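Local coordinates for protein Rubredoxin\:oxygen oxidoreductase (Desulfovibrio gigas, PDB 1E5D) that reduces dioxygen to water in a four-electron reaction, using a diiron centre in a lactamase-type domain and flavin mononucleotide in a flavodoxin-like domain, at residues Gly86-Pro89 and Ala90-Ala94; Leu130-Lys134 and Arg135-Phe139; Pro320-Ala323 and Gly324-Tyr328. One frame throughout, in Å; residues are numbered along the deposited sequence.

Contact 1: Gly86-Pro89 and Ala90-Ala94; sequences GALP and ALIEA
Leu88 and Ile92, one helical turn apart, are brought together by their first torsions. In Leu88 the branch carbon CG stands trans to the main-chain nitrogen (chi1 178°). In Ile92 it is CG2 that takes that place, while CG1 lies trans to the carbonyl carbon (chi1 -77°) and turns back toward the start of the helix. The terminal methyl CD1 of Ile92 therefore comes to 3.6 Å from CD1 of Leu88, the two side chains passing at a slant. The same methyl lies 3.4 Å from the carbonyl oxygen Leu88 O, so the end of the isoleucine is laid against the backbone of the preceding turn as well as against the leucine.

Beneath this apolar pair runs the first turn of the helix. Ala87 occupies the N-cap position, and its carbonyl oxygen accepts the amide of Leu91, with 2.8 Å between Ala87 O and Leu91 N. The next bond is straighter: Ile92 N gives its hydrogen to Leu88 O at an N-H...O angle of 168°. Glu93 N reaches Pro89 O over a longer 3.2 Å. Pro89 can stand in this turn without loss, since its ring nitrogen has no hydrogen to give and early helix positions need none. The amide of Ala90 instead donates to a water, 2.9 Å from Ala90 N, which in turn donates to Gly86 O and so ties the preceding loop to the turn.

Leu88 reaches Leu75 and Ile77 of strand 74-77 and Met110 of helix 104-114, and Trp119 touches both members of the pair; elsewhere on the helix Leu91 meets Leu60 of helix 56-64. What results is a proline-containing helix N-terminus with an i to i+4 leucine-isoleucine contact, packed within the metallo-beta-lactamase-type domain.

Contact 2: Leu130-Lys134 and Arg135-Phe139; sequences LSLGK and RTVTF
Main-chain hydrogen bonds join Leu130-Ser131 to Thr136-Val137 as the two arms of an antiparallel hairpin. Leu130 and Val137 form a hydrogen-bonded pair, each amide donating to the other's carbonyl, and both bonds, Leu130 N to Val137 O and Val137 N to Leu130 O, measure 2.9 Å. Ser131 and Thr136 make the adjoining non-hydrogen-bonded pair. Nearer the turn, Leu132 N donates to Arg135 O with an N-H...O angle of 167°, the straightest of the three. Gly133 has backbone angles at which a CB would press on the carbonyl oxygen of Leu132.

Apolar contacts gather on the face carrying Leu130 and Val137. CG1 of Val137 sits between its own backbone nitrogen and carbonyl carbon (chi1 56°), and in that rotamer lies 3.3 Å from CD1 of Leu132. The same CG1 is 4.0 Å from CB of Leu130. Farther along, the Phe139 ring approaches Leu130 at a slant, with CE2 4.0 Å from Leu130 CB.

Charge is concentrated at the turn. The side chains of Lys134 and Arg135 run alongside each other in the same direction, and Lys134 NZ stands over one face of the guanidinium, displaced toward its rim, 3.7 Å from Arg135 NH1. Glu158 probably offsets much of this like-charge approach: it forms a salt bridge with NH1 of Arg135 and a long, weak ion pair with NZ of Lys134. NH2 of Arg135 is bonded to Glu41 O.

The carboxylate of Asp42 grips the turn through the amides of Lys134 and Arg135, and Leu132 bonds by its backbone to Lys44. Strand 129-131 is outermost in its sheet within the chain, and strand 136-141 joins it to strand 151-155, where Phe155 meets Leu132 and Val137 and Ser153 meets Val137 and Phe139.

Contact 3: Pro320-Ala323 and Gly324-Tyr328; sequences PYVA and GTLQY
Helix 320-331 is the crossover helix of a beta-alpha-beta unit in the flavodoxin-like domain, linking strands 306-310 and 338-345, and the contact between Pro320-Ala323 and Gly324-Tyr328 is its first turns. Tyr321 O and Thr325 supply the distinctive feature. With OG1 placed beside the backbone nitrogen (chi1 -60°), the threonine hydroxyl turns back along the helix and donates to Tyr321 O, 2.8 Å from OG1. Thr325 N donates to the same oxygen from 3.1 Å, but from above the carbonyl plane, whereas the hydroxyl lies almost in line with the C=O bond. One carbonyl thus holds two donors of one residue, which satisfies a buried hydroxyl and fixes its rotation.

Regular bonds flank this pair: Gly324 N reaches Pro320 O at 2.8 Å, and Gln327 N reaches Ala323 O at 2.9 Å. On another side of the helix Val322 and Leu326 lie alongside each other, with Val322 CG1 3.9 Å from Leu326 CD1, and both rest on Leu355 of helix 350-361.

The second subunit packs here too: Tyr321 meets His294 of that subunit edge-to-face, and Pro320 touches its Tyr328. A helix whose threonine hydroxyl bonds the carbonyl four residues back, here set in a flavodoxin-type crossover at the dimer interface, is what these turns represent.

In the fold
The three contacts follow one another along the chain without touching. Contacts 1 and 2 share the lactamase-type domain, their centres 23 Å apart and nearest atoms about 14 Å apart, and each approaches the diiron site from a distance: the side chain of Ala87 is about 13 Å from the bound mu-oxo-diiron, and that of Phe139 about 12 Å from the side chain of His79, an iron ligand. Contact 3 belongs to the flavodoxin-like domain, 38 Å from contact 1 and 47 Å from contact 2 between centres, and on the opposite side of the chain's centre from contact 2. Its Pro320 side chain is about 9 Å from a bound flavin mononucleotide.

Contact 1: Gly86-Pro89 and Ala90-Ala94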
ATOM      1  N   GLY A  86      -8.834 -25.466   9.300  1.00 16.81           N
ATOM      2  CA  GLY A  86      -8.837 -24.857  10.610  1.00 20.05           C
ATOM      3  C   GLY A  86      -9.642 -25.571  11.666  1.00 22.91           C
ATOM      4  O   GLY A  86      -9.321 -25.461  12.854  1.00 30.89           O
ATOM      5  N   ALA A  87     -10.686 -26.279  11.251  1.00 15.35           N
ATOM      6  CA  ALA A  87     -11.561 -26.956  12.203  1.00 18.02           C
ATOM      7  C   ALA A  87     -11.161 -28.422  12.337  1.00 24.60           C
ATOM      8  O   ALA A  87     -11.843 -29.213  12.982  1.00 28.06           O
ATOM      9  CB  ALA A  87     -13.013 -26.818  11.781  1.00  9.01           C
ATOM     10  N   LEU A  88     -10.037 -28.773  11.717  1.00 23.52           N
ATOM     11  CA  LEU A  88      -9.548 -30.154  11.779  1.00 24.36           C
ATOM     12  C   LEU A  88      -9.415 -30.598  13.231  1.00 27.48           C
ATOM     13  O   LEU A  88     -10.009 -31.628  13.570  1.00 27.01           O
ATOM     14  CB  LEU A  88      -8.249 -30.306  11.004  1.00 18.36           C
ATOM     15  CG  LEU A  88      -7.575 -31.674  11.003  1.00 18.34           C
ATOM     16  CD1 LEU A  88      -8.582 -32.783  10.775  1.00 24.48           C
ATOM     17  CD2 LEU A  88      -6.476 -31.740   9.944  1.00 16.70           C
ATOM     18  N   PRO A  89      -8.717 -29.881  14.098  1.00 26.94           N
ATOM     19  CA  PRO A  89      -8.661 -30.277  15.514  1.00 25.77           C
ATOM     20  C   PRO A  89     -10.038 -30.492  16.125  1.00 26.26           C
ATOM     21  O   PRO A  89     -10.271 -31.503  16.792  1.00 43.16           O
ATOM     22  CB  PRO A  89      -7.993 -29.081  16.201  1.00 24.53           C
ATOM     23  CG  PRO A  89      -7.180 -28.445  15.127  1.00 27.31           C
ATOM     24  CD  PRO A  89      -7.932 -28.662  13.847  1.00 23.24           C
ATOM     25  N   ALA A  90     -10.976 -29.572  15.929  1.00 26.82           N
ATOM     26  CA  ALA A  90     -12.308 -29.780  16.502  1.00 26.45           C
ATOM     27  C   ALA A  90     -12.970 -31.025  15.928  1.00 24.96           C
ATOM     28  O   ALA A  90     -13.714 -31.727  16.611  1.00 33.36           O
ATOM     29  CB  ALA A  90     -13.210 -28.575  16.266  1.00 18.98           C
ATOM     30  N   LEU A  91     -12.722 -31.304  14.647  1.00 20.96           N
ATOM     31  CA  LEU A  91     -13.407 -32.430  14.024  1.00 22.15           C
ATOM     32  C   LEU A  91     -12.838 -33.759  14.507  1.00 28.87           C
ATOM     33  O   LEU A  91     -13.566 -34.726  14.725  1.00 33.22           O
ATOM     34  CB  LEU A  91     -13.302 -32.341  12.511  1.00 28.30           C
ATOM     35  CG  LEU A  91     -14.370 -31.568  11.747  1.00 33.30           C
ATOM     36  CD1 LEU A  91     -14.010 -31.612  10.266  1.00 38.43           C
ATOM     37  CD2 LEU A  91     -15.766 -32.111  11.979  1.00 30.68           C
ATOM     38  N   ILE A  92     -11.518 -33.808  14.663  1.00 28.50           N
ATOM     39  CA  ILE A  92     -10.902 -35.009  15.199  1.00 26.51           C
ATOM     40  C   ILE A  92     -11.535 -35.342  16.547  1.00 33.21           C
ATOM     41  O   ILE A  92     -11.774 -36.494  16.883  1.00 45.77           O
ATOM     42  CB  ILE A  92      -9.395 -34.832  15.393  1.00 26.60           C
ATOM     43  CG1 ILE A  92      -8.621 -34.921  14.079  1.00 24.09           C
ATOM     44  CG2 ILE A  92      -8.864 -35.827  16.416  1.00 23.21           C
ATOM     45  CD1 ILE A  92      -7.529 -33.886  14.001  1.00 17.70           C
ATOM     46  N   GLU A  93     -11.795 -34.264  17.272  1.00 33.80           N
ATOM     47  CA  GLU A  93     -12.427 -34.328  18.580  1.00 38.50           C
ATOM     48  C   GLU A  93     -13.858 -34.845  18.499  1.00 40.15           C
ATOM     49  O   GLU A  93     -14.227 -35.791  19.204  1.00 46.33           O
ATOM     50  CB  GLU A  93     -12.388 -32.944  19.230  1.00 46.05           C
ATOM     51  CG  GLU A  93     -13.542 -32.652  20.169  1.00 58.34           C
ATOM     52  CD  GLU A  93     -13.067 -32.314  21.571  1.00 70.64           C
ATOM     53  OE1 GLU A  93     -12.140 -31.487  21.699  1.00 67.63           O
ATOM     54  OE2 GLU A  93     -13.631 -32.885  22.530  1.00103.04           O
ATOM     55  N   ALA A  94     -14.686 -34.236  17.654  1.00 37.53           N
ATOM     56  CA  ALA A  94     -16.099 -34.592  17.601  1.00 32.13           C
ATOM     57  C   ALA A  94     -16.357 -35.895  16.861  1.00 33.45           C
ATOM     58  O   ALA A  94     -17.330 -36.591  17.149  1.00 47.18           O
ATOM     59  CB  ALA A  94     -16.895 -33.467  16.941  1.00 16.14           C
TER
HETATM   60  O   HOH W   1     -10.388 -26.863  15.158  1.00 37.33           O

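Contact 2: Leu130-Lys134 and Arg135-Phe139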
ATOM      1  N   LEU A 130      -9.521 -45.318  -3.019  1.00 29.48           N
ATOM      2  CA  LEU A 130      -9.936 -45.659  -1.667  1.00 33.04           C
ATOM      3  C   LEU A 130     -11.397 -46.083  -1.684  1.00 35.80           C
ATOM      4  O   LEU A 130     -12.268 -45.338  -2.136  1.00 43.89           O
ATOM      5  CB  LEU A 130      -9.736 -44.469  -0.734  1.00 36.45           C
ATOM      6  CG  LEU A 130     -10.250 -44.621   0.696  1.00 40.08           C
ATOM      7  CD1 LEU A 130      -9.330 -45.535   1.486  1.00 30.99           C
ATOM      8  CD2 LEU A 130     -10.373 -43.269   1.388  1.00 47.27           C
ATOM      9  N   SER A 131     -11.636 -47.288  -1.198  1.00 37.73           N
ATOM     10  CA  SER A 131     -12.987 -47.807  -1.034  1.00 38.59           C
ATOM     11  C   SER A 131     -13.655 -47.138   0.160  1.00 30.27           C
ATOM     12  O   SER A 131     -13.072 -47.113   1.247  1.00 34.09           O
ATOM     13  CB  SER A 131     -12.966 -49.324  -0.842  1.00 43.49           C
ATOM     14  OG  SER A 131     -14.274 -49.865  -0.752  1.00 58.48           O
ATOM     15  N   LEU A 132     -14.851 -46.594  -0.027  1.00 28.70           N
ATOM     16  CA  LEU A 132     -15.537 -45.962   1.104  1.00 37.92           C
ATOM     17  C   LEU A 132     -16.728 -46.833   1.512  1.00 38.51           C
ATOM     18  O   LEU A 132     -17.454 -46.531   2.452  1.00 36.33           O
ATOM     19  CB  LEU A 132     -15.970 -44.544   0.763  1.00 37.48           C
ATOM     20  CG  LEU A 132     -14.915 -43.442   0.740  1.00 31.58           C
ATOM     21  CD1 LEU A 132     -13.665 -43.843  -0.018  1.00 44.46           C
ATOM     22  CD2 LEU A 132     -15.495 -42.183   0.102  1.00 27.68           C
ATOM     23  N   GLY A 133     -16.867 -47.911   0.760  1.00 36.25           N
ATOM     24  CA  GLY A 133     -17.928 -48.890   0.825  1.00 32.97           C
ATOM     25  C   GLY A 133     -18.502 -49.118  -0.565  1.00 33.60           C
ATOM     26  O   GLY A 133     -17.847 -49.678  -1.446  1.00 30.59           O
ATOM     27  N   LYS A 134     -19.733 -48.658  -0.788  1.00 33.31           N
ATOM     28  CA  LYS A 134     -20.297 -48.757  -2.134  1.00 29.98           C
ATOM     29  C   LYS A 134     -19.549 -47.839  -3.090  1.00 35.53           C
ATOM     30  O   LYS A 134     -19.315 -48.168  -4.257  1.00 47.97           O
ATOM     31  CB  LYS A 134     -21.795 -48.447  -2.110  1.00 29.40           C
ATOM     32  CG  LYS A 134     -22.185 -47.244  -2.946  1.00 36.76           C
ATOM     33  CD  LYS A 134     -23.625 -46.820  -2.725  1.00 48.13           C
ATOM     34  CE  LYS A 134     -24.395 -46.741  -4.032  1.00 57.97           C
ATOM     35  NZ  LYS A 134     -24.047 -45.537  -4.837  1.00 74.09           N
ATOM     36  N   ARG A 135     -19.137 -46.648  -2.640  1.00 35.79           N
ATOM     37  CA  ARG A 135     -18.430 -45.777  -3.585  1.00 30.09           C
ATOM     38  C   ARG A 135     -16.930 -45.967  -3.474  1.00 33.20           C
ATOM     39  O   ARG A 135     -16.435 -46.466  -2.467  1.00 32.83           O
ATOM     40  CB  ARG A 135     -18.801 -44.309  -3.349  1.00 25.81           C
ATOM     41  CG  ARG A 135     -20.217 -43.997  -3.801  1.00 30.54           C
ATOM     42  CD  ARG A 135     -20.733 -42.656  -3.331  1.00 29.88           C
ATOM     43  NE  ARG A 135     -21.781 -42.770  -2.314  1.00 33.36           N
ATOM     44  CZ  ARG A 135     -23.048 -42.448  -2.554  1.00 41.41           C
ATOM     45  NH1 ARG A 135     -23.377 -42.011  -3.765  1.00 65.01           N
ATOM     46  NH2 ARG A 135     -23.985 -42.553  -1.624  1.00 39.07           N
ATOM     47  N   THR A 136     -16.195 -45.556  -4.504  1.00 37.49           N
ATOM     48  CA  THR A 136     -14.732 -45.532  -4.370  1.00 41.70           C
ATOM     49  C   THR A 136     -14.189 -44.216  -4.919  1.00 40.37           C
ATOM     50  O   THR A 136     -14.473 -43.793  -6.040  1.00 38.17           O
ATOM     51  CB  THR A 136     -14.082 -46.767  -5.014  1.00 45.15           C
ATOM     52  OG1 THR A 136     -13.099 -46.387  -5.979  1.00 43.82           O
ATOM     53  CG2 THR A 136     -15.125 -47.601  -5.753  1.00 67.79           C
ATOM     54  N   VAL A 137     -13.400 -43.516  -4.103  1.00 33.76           N
ATOM     55  CA  VAL A 137     -12.905 -42.200  -4.505  1.00 26.04           C
ATOM     56  C   VAL A 137     -11.471 -42.284  -4.996  1.00 27.42           C
ATOM     57  O   VAL A 137     -10.694 -43.129  -4.545  1.00 30.76           O
ATOM     58  CB  VAL A 137     -13.020 -41.194  -3.343  1.00 18.72           C
ATOM     59  CG1 VAL A 137     -12.284 -41.701  -2.114  1.00 15.35           C
ATOM     60  CG2 VAL A 137     -12.493 -39.833  -3.770  1.00 25.22           C
ATOM     61  N   THR A 138     -11.107 -41.406  -5.930  1.00 27.39           N
ATOM     62  CA  THR A 138      -9.739 -41.412  -6.453  1.00 27.60           C
ATOM     63  C   THR A 138      -9.037 -40.081  -6.222  1.00 28.16           C
ATOM     64  O   THR A 138      -9.607 -39.009  -6.434  1.00 30.89           O
ATOM     65  CB  THR A 138      -9.753 -41.752  -7.952  1.00 33.14           C
ATOM     66  OG1 THR A 138     -10.291 -43.073  -8.101  1.00 39.34           O
ATOM     67  CG2 THR A 138      -8.341 -41.762  -8.512  1.00 29.55           C
ATOM     68  N   PHE A 139      -7.784 -40.134  -5.771  1.00 24.33           N
ATOM     69  CA  PHE A 139      -7.064 -38.926  -5.398  1.00 20.93           C
ATOM     70  C   PHE A 139      -6.064 -38.473  -6.450  1.00 24.90           C
ATOM     71  O   PHE A 139      -5.221 -39.254  -6.892  1.00 34.06           O
ATOM     72  CB  PHE A 139      -6.299 -39.134  -4.080  1.00 19.03           C
ATOM     73  CG  PHE A 139      -7.214 -39.470  -2.916  1.00 23.82           C
ATOM     74  CD1 PHE A 139      -8.244 -38.616  -2.569  1.00 24.50           C
ATOM     75  CD2 PHE A 139      -7.036 -40.632  -2.189  1.00 21.63           C
ATOM     76  CE1 PHE A 139      -9.083 -38.913  -1.509  1.00 22.96           C
ATOM     77  CE2 PHE A 139      -7.873 -40.932  -1.133  1.00 24.74           C
ATOM     78  CZ  PHE A 139      -8.901 -40.077  -0.796  1.00 23.41           C
TER

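Contact 3: Pro320-Ala323 and Gly324-Tyr328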
ATOM      1  N   PRO A 320       4.258   5.009  -2.612  1.00 12.54           N
ATOM      2  CA  PRO A 320       4.148   3.759  -1.865  1.00  6.81           C
ATOM      3  C   PRO A 320       3.095   2.816  -2.433  1.00 10.05           C
ATOM      4  O   PRO A 320       3.338   1.625  -2.611  1.00 14.71           O
ATOM      5  CB  PRO A 320       3.679   4.242  -0.491  1.00  7.62           C
ATOM      6  CG  PRO A 320       4.199   5.635  -0.382  1.00  9.78           C
ATOM      7  CD  PRO A 320       4.153   6.212  -1.759  1.00  8.64           C
ATOM      8  N   TYR A 321       1.913   3.350  -2.708  1.00  8.90           N
ATOM      9  CA  TYR A 321       0.792   2.555  -3.182  1.00  7.46           C
ATOM     10  C   TYR A 321       1.057   2.010  -4.577  1.00 11.59           C
ATOM     11  O   TYR A 321       0.565   0.944  -4.956  1.00 10.21           O
ATOM     12  CB  TYR A 321      -0.482   3.399  -3.180  1.00 13.83           C
ATOM     13  CG  TYR A 321      -1.022   3.670  -1.802  1.00 17.07           C
ATOM     14  CD1 TYR A 321      -0.749   2.789  -0.764  1.00 18.98           C
ATOM     15  CD2 TYR A 321      -1.791   4.792  -1.537  1.00 14.62           C
ATOM     16  CE1 TYR A 321      -1.233   3.015   0.511  1.00 19.40           C
ATOM     17  CE2 TYR A 321      -2.281   5.027  -0.260  1.00 14.76           C
ATOM     18  CZ  TYR A 321      -1.997   4.141   0.754  1.00 19.14           C
ATOM     19  OH  TYR A 321      -2.481   4.363   2.021  1.00 24.84           O
ATOM     20  N   VAL A 322       1.854   2.750  -5.352  1.00 11.32           N
ATOM     21  CA  VAL A 322       2.241   2.200  -6.652  1.00 12.31           C
ATOM     22  C   VAL A 322       3.216   1.042  -6.457  1.00  7.78           C
ATOM     23  O   VAL A 322       3.109  -0.010  -7.077  1.00 11.50           O
ATOM     24  CB  VAL A 322       2.854   3.277  -7.560  1.00 11.16           C
ATOM     25  CG1 VAL A 322       3.306   2.646  -8.865  1.00 12.27           C
ATOM     26  CG2 VAL A 322       1.838   4.377  -7.818  1.00  6.31           C
ATOM     27  N   ALA A 323       4.174   1.242  -5.567  1.00  7.47           N
ATOM     28  CA  ALA A 323       5.121   0.186  -5.233  1.00 14.45           C
ATOM     29  C   ALA A 323       4.416  -1.051  -4.698  1.00 12.82           C
ATOM     30  O   ALA A 323       4.712  -2.174  -5.117  1.00 19.24           O
ATOM     31  CB  ALA A 323       6.134   0.683  -4.210  1.00  5.58           C
ATOM     32  N   GLY A 324       3.480  -0.870  -3.768  1.00 14.89           N
ATOM     33  CA  GLY A 324       2.786  -2.020  -3.196  1.00  8.62           C
ATOM     34  C   GLY A 324       2.011  -2.804  -4.238  1.00  8.90           C
ATOM     35  O   GLY A 324       1.972  -4.036  -4.223  1.00 15.21           O
ATOM     36  N   THR A 325       1.375  -2.088  -5.162  1.00  9.67           N
ATOM     37  CA  THR A 325       0.608  -2.731  -6.223  1.00  9.90           C
ATOM     38  C   THR A 325       1.492  -3.474  -7.203  1.00 10.42           C
ATOM     39  O   THR A 325       1.176  -4.568  -7.675  1.00 12.45           O
ATOM     40  CB  THR A 325      -0.207  -1.664  -6.981  1.00 18.98           C
ATOM     41  OG1 THR A 325      -1.077  -1.054  -6.010  1.00 23.89           O
ATOM     42  CG2 THR A 325      -1.061  -2.279  -8.072  1.00  6.22           C
ATOM     43  N   LEU A 326       2.633  -2.870  -7.532  1.00 12.41           N
ATOM     44  CA  LEU A 326       3.556  -3.572  -8.428  1.00 10.95           C
ATOM     45  C   LEU A 326       4.094  -4.817  -7.736  1.00 12.24           C
ATOM     46  O   LEU A 326       4.199  -5.875  -8.362  1.00 18.11           O
ATOM     47  CB  LEU A 326       4.687  -2.652  -8.875  1.00  7.24           C
ATOM     48  CG  LEU A 326       4.271  -1.627  -9.935  1.00 13.02           C
ATOM     49  CD1 LEU A 326       5.316  -0.533 -10.046  1.00 13.44           C
ATOM     50  CD2 LEU A 326       4.043  -2.328 -11.261  1.00 12.70           C
ATOM     51  N   GLN A 327       4.410  -4.705  -6.451  1.00  8.84           N
ATOM     52  CA  GLN A 327       4.863  -5.879  -5.709  1.00 10.31           C
ATOM     53  C   GLN A 327       3.824  -6.997  -5.825  1.00 12.38           C
ATOM     54  O   GLN A 327       4.140  -8.129  -6.159  1.00 10.45           O
ATOM     55  CB  GLN A 327       5.118  -5.596  -4.228  1.00 11.13           C
ATOM     56  CG  GLN A 327       5.703  -6.790  -3.471  1.00 18.55           C
ATOM     57  CD  GLN A 327       7.014  -7.234  -4.109  1.00 31.86           C
ATOM     58  OE1 GLN A 327       7.992  -6.485  -4.068  1.00 46.97           O
ATOM     59  NE2 GLN A 327       7.027  -8.426  -4.704  1.00 32.14           N
ATOM     60  N   TYR A 328       2.573  -6.639  -5.546  1.00 15.49           N
ATOM     61  CA  TYR A 328       1.491  -7.616  -5.614  1.00 15.00           C
ATOM     62  C   TYR A 328       1.473  -8.257  -6.995  1.00 14.83           C
ATOM     63  O   TYR A 328       1.430  -9.469  -7.139  1.00 16.99           O
ATOM     64  CB  TYR A 328       0.151  -6.953  -5.348  1.00  9.26           C
ATOM     65  CG  TYR A 328      -1.025  -7.891  -5.277  1.00  6.19           C
ATOM     66  CD1 TYR A 328      -1.189  -8.714  -4.172  1.00  7.96           C
ATOM     67  CD2 TYR A 328      -1.978  -7.957  -6.286  1.00  8.53           C
ATOM     68  CE1 TYR A 328      -2.259  -9.577  -4.079  1.00  9.69           C
ATOM     69  CE2 TYR A 328      -3.057  -8.826  -6.196  1.00  5.36           C
ATOM     70  CZ  TYR A 328      -3.193  -9.637  -5.090  1.00  3.87           C
ATOM     71  OH  TYR A 328      -4.252 -10.505  -4.978  1.00 13.04           O
TER